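Predicted acetyltransferase (Clostridium acetobutylicum, PDB 3MGD) binds acetyl-CoA and is probably a GNAT-family N-acetyltransferase that transfers the acetyl group to a substrate. Local coordinates at residues A[45-57]-A[62-74]. Residues are numbered along the deposited sequence; the frame is centred on the assembly and turned at random.
Sequences KLANNLLVEWIAE and IIATAAIAFIDFP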
# COMPACT_ATOMS: atom_id res chain seq x y z
N LYS A 45 4.76 12.96 7.15
CA LYS A 45 5.55 12.09 6.27
C LYS A 45 6.83 12.79 5.80
O LYS A 45 7.86 12.15 5.61
CB LYS A 45 4.73 11.63 5.07
CG LYS A 45 3.51 10.76 5.43
CD LYS A 45 3.88 9.55 6.30
CE LYS A 45 2.64 8.69 6.59
NZ LYS A 45 2.91 7.58 7.54
N LEU A 46 6.78 14.10 5.62
CA LEU A 46 8.01 14.80 5.26
C LEU A 46 8.97 14.81 6.45
O LEU A 46 10.16 14.58 6.29
CB LEU A 46 7.75 16.22 4.76
CG LEU A 46 7.06 16.37 3.39
CD1 LEU A 46 6.81 17.85 3.04
CD2 LEU A 46 7.87 15.69 2.31
N ALA A 47 8.44 15.07 7.64
CA ALA A 47 9.28 15.18 8.82
C ALA A 47 10.01 13.88 9.10
O ALA A 47 11.16 13.89 9.53
CB ALA A 47 8.46 15.61 10.04
N ASN A 48 9.34 12.75 8.86
CA ASN A 48 9.89 11.42 9.09
C ASN A 48 10.57 10.81 7.87
O ASN A 48 10.98 9.66 7.90
CB ASN A 48 8.79 10.46 9.54
CG ASN A 48 8.22 10.80 10.90
OD1 ASN A 48 8.92 11.31 11.78
ND2 ASN A 48 6.93 10.51 11.09
N ASN A 49 10.63 11.57 6.78
CA ASN A 49 11.25 11.12 5.53
C ASN A 49 10.62 9.87 4.94
O ASN A 49 11.29 9.10 4.23
CB ASN A 49 12.77 10.90 5.72
CG ASN A 49 13.59 11.17 4.44
OD1 ASN A 49 13.21 11.96 3.58
ND2 ASN A 49 14.75 10.52 4.35
N LEU A 50 9.34 9.65 5.24
CA LEU A 50 8.56 8.57 4.64
C LEU A 50 7.87 9.02 3.34
O LEU A 50 7.15 8.25 2.72
CB LEU A 50 7.53 8.04 5.63
CG LEU A 50 8.14 7.26 6.81
CD1 LEU A 50 7.09 6.89 7.87
CD2 LEU A 50 8.88 6.02 6.31
N LEU A 51 8.09 10.28 2.98
CA LEU A 51 7.62 10.84 1.72
C LEU A 51 8.72 11.74 1.16
O LEU A 51 9.31 12.52 1.89
CB LEU A 51 6.36 11.69 1.95
CG LEU A 51 5.74 12.25 0.66
CD1 LEU A 51 5.02 11.12 -0.12
CD2 LEU A 51 4.79 13.43 0.96
N VAL A 52 9.00 11.62 -0.14
CA VAL A 52 9.87 12.56 -0.84
C VAL A 52 9.10 13.12 -2.03
O VAL A 52 8.64 12.38 -2.88
CB VAL A 52 11.17 11.88 -1.36
CG1 VAL A 52 11.98 12.84 -2.23
CG2 VAL A 52 12.02 11.36 -0.19
N GLU A 53 8.96 14.44 -2.08
CA GLU A 53 8.20 15.05 -3.17
C GLU A 53 9.10 16.01 -3.92
O GLU A 53 9.56 17.00 -3.37
CB GLU A 53 6.93 15.74 -2.66
CG GLU A 53 6.15 16.52 -3.75
CD GLU A 53 4.63 16.49 -3.56
OE1 GLU A 53 3.94 17.30 -4.23
OE2 GLU A 53 4.12 15.67 -2.76
N TRP A 54 9.37 15.67 -5.18
CA TRP A 54 10.20 16.49 -6.03
C TRP A 54 9.33 17.55 -6.69
O TRP A 54 8.16 17.31 -7.01
CB TRP A 54 10.89 15.65 -7.10
CG TRP A 54 12.17 15.01 -6.64
CD1 TRP A 54 12.32 13.77 -6.07
CD2 TRP A 54 13.48 15.58 -6.72
NE1 TRP A 54 13.66 13.55 -5.79
CE2 TRP A 54 14.39 14.65 -6.19
CE3 TRP A 54 13.97 16.80 -7.21
CZ2 TRP A 54 15.75 14.90 -6.12
CZ3 TRP A 54 15.33 17.05 -7.14
CH2 TRP A 54 16.21 16.10 -6.59
N ILE A 55 9.89 18.74 -6.88
CA ILE A 55 9.17 19.79 -7.59
C ILE A 55 10.03 20.38 -8.72
O ILE A 55 11.25 20.44 -8.62
CB ILE A 55 8.70 20.93 -6.64
CG1 ILE A 55 9.86 21.81 -6.21
CG2 ILE A 55 7.99 20.38 -5.42
CD1 ILE A 55 9.44 22.92 -5.28
N ALA A 56 9.37 20.77 -9.79
CA ALA A 56 10.03 21.45 -10.90
C ALA A 56 9.49 22.86 -10.86
O ALA A 56 8.27 23.06 -10.82
CB ALA A 56 9.67 20.79 -12.22
N GLU A 57 10.39 23.84 -10.83
CA GLU A 57 10.02 25.24 -10.69
C GLU A 57 10.58 26.06 -11.83
O GLU A 57 11.67 25.78 -12.35
CB GLU A 57 10.59 25.83 -9.40
CG GLU A 57 9.94 25.39 -8.12
CD GLU A 57 10.59 26.05 -6.93
OE1 GLU A 57 11.83 26.22 -6.95
OE2 GLU A 57 9.86 26.42 -5.98
N ILE A 62 5.64 26.63 -9.27
CA ILE A 62 5.76 25.19 -9.46
C ILE A 62 5.09 24.76 -10.77
O ILE A 62 3.91 25.02 -11.00
CB ILE A 62 5.19 24.39 -8.28
CG1 ILE A 62 5.99 24.70 -7.01
CG2 ILE A 62 5.27 22.90 -8.56
CD1 ILE A 62 5.40 24.06 -5.76
N ILE A 63 5.88 24.13 -11.63
CA ILE A 63 5.43 23.59 -12.90
C ILE A 63 4.97 22.14 -12.79
O ILE A 63 4.01 21.72 -13.44
CB ILE A 63 6.58 23.64 -13.93
CG1 ILE A 63 7.01 25.08 -14.17
CG2 ILE A 63 6.18 22.97 -15.23
CD1 ILE A 63 5.91 25.94 -14.77
N ALA A 64 5.68 21.35 -11.97
CA ALA A 64 5.33 19.94 -11.80
C ALA A 64 5.69 19.44 -10.41
O ALA A 64 6.56 19.99 -9.74
CB ALA A 64 5.99 19.09 -12.87
N THR A 65 5.00 18.40 -9.97
CA THR A 65 5.37 17.71 -8.74
C THR A 65 5.37 16.21 -9.03
O THR A 65 4.81 15.76 -10.02
CB THR A 65 4.34 17.95 -7.62
OG1 THR A 65 3.06 17.45 -8.02
CG2 THR A 65 4.23 19.44 -7.30
N ALA A 66 6.01 15.45 -8.13
CA ALA A 66 6.01 13.98 -8.21
C ALA A 66 6.52 13.48 -6.88
O ALA A 66 7.55 13.95 -6.39
CB ALA A 66 6.93 13.52 -9.32
N ALA A 67 5.82 12.54 -6.26
CA ALA A 67 6.27 12.05 -4.94
C ALA A 67 6.40 10.54 -4.87
O ALA A 67 5.81 9.81 -5.67
CB ALA A 67 5.36 12.55 -3.82
N ILE A 68 7.18 10.08 -3.90
CA ILE A 68 7.26 8.66 -3.62
C ILE A 68 7.14 8.52 -2.11
O ILE A 68 7.79 9.27 -1.37
CB ILE A 68 8.55 8.02 -4.18
CG1 ILE A 68 8.55 6.50 -3.99
CG2 ILE A 68 9.82 8.68 -3.59
CD1 ILE A 68 9.54 5.77 -4.87
N ALA A 69 6.26 7.62 -1.68
CA ALA A 69 6.08 7.28 -0.27
C ALA A 69 6.64 5.89 -0.03
O ALA A 69 6.49 5.00 -0.87
CB ALA A 69 4.60 7.30 0.09
N PHE A 70 7.28 5.69 1.12
CA PHE A 70 7.86 4.39 1.43
C PHE A 70 6.96 3.65 2.40
O PHE A 70 6.70 4.12 3.50
CB PHE A 70 9.27 4.55 1.97
CG PHE A 70 10.12 5.42 1.11
CD1 PHE A 70 10.50 4.99 -0.15
CD2 PHE A 70 10.48 6.69 1.52
CE1 PHE A 70 11.26 5.81 -0.97
CE2 PHE A 70 11.23 7.50 0.71
CZ PHE A 70 11.62 7.06 -0.53
N ILE A 71 6.45 2.51 1.95
CA ILE A 71 5.43 1.79 2.66
C ILE A 71 5.92 0.38 2.97
O ILE A 71 6.66 -0.20 2.18
CB ILE A 71 4.14 1.72 1.83
CG1 ILE A 71 3.64 3.13 1.50
CG2 ILE A 71 3.07 0.93 2.56
CD1 ILE A 71 3.23 3.92 2.68
N ASP A 72 5.48 -0.16 4.11
CA ASP A 72 5.97 -1.46 4.60
C ASP A 72 4.89 -2.52 4.44
O ASP A 72 3.78 -2.38 4.95
CB ASP A 72 6.32 -1.36 6.10
CG ASP A 72 7.42 -0.34 6.41
OD1 ASP A 72 8.21 -0.02 5.49
OD2 ASP A 72 7.51 0.12 7.57
N PHE A 73 5.23 -3.60 3.73
CA PHE A 73 4.36 -4.75 3.60
C PHE A 73 5.11 -5.95 4.18
O PHE A 73 6.31 -5.87 4.42
CB PHE A 73 4.03 -5.00 2.12
CG PHE A 73 3.28 -3.87 1.46
CD1 PHE A 73 1.89 -3.80 1.52
CD2 PHE A 73 3.96 -2.87 0.78
CE1 PHE A 73 1.19 -2.76 0.91
CE2 PHE A 73 3.27 -1.82 0.17
CZ PHE A 73 1.88 -1.77 0.24
N PRO A 74 4.41 -7.07 4.41
CA PRO A 74 5.16 -8.22 4.94
C PRO A 74 6.23 -8.74 3.96
O PRO A 74 5.96 -8.86 2.77
CB PRO A 74 4.08 -9.29 5.14
CG PRO A 74 2.81 -8.55 5.21
CD PRO A 74 2.97 -7.35 4.32
O HOH W 1 4.76 6.75 3.71
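Strands 51-58 and 61-72 pair as the antiparallel beta hairpin at the heart of the GNAT sheet, flanked by strand 3-6 beyond the first and strand 83-92 beyond the second. Val52 with Ile68, Trp54 with Ala66 and Ala56 with Ala64 are the hydrogen-bonded pairs; Val52 N to Ile68 O, at 2.9 Å, is nearly straight. Near the turn a classic beta bulge puts both Ile63 and Ala64 opposite Ala56, whose O accepts a 2.7 Å hydrogen bond from Ile63 N and a weak one of 3.3 Å from Ala64 N.

The face bearing Leu51, Glu53, Ile55 and Thr65 packs on helices 12-25 and 35-47. Leu51, with CG anti to the backbone N (chi1 -176°), carries CD1 across to Ala69 CB at 3.8 Å. The buried acid chain of Glu53, bent at chi2, lies against the small Ala67 methyl, OE2 3.5 Å from CB, and Asn89 ND2 donates to OE2. Thr65 OG1 donates a hydrogen bond to Asn89 O.

On the other face the short methyls of Ala64 and Ala66 let the sheet come close to Thr92 and Met90 of the acetyl-CoA site, while Trp54 turns its indole toward helix 101-115, where NE1 is hydrogen-bonded to Glu112 OE2 and the ring makes a cation-pi contact with Arg108. At the open end, Val52 CG2 meets the Phe70 ring at its edge, 4.0 Å from CE2, and a water donates to both Leu50 O and Phe70 O.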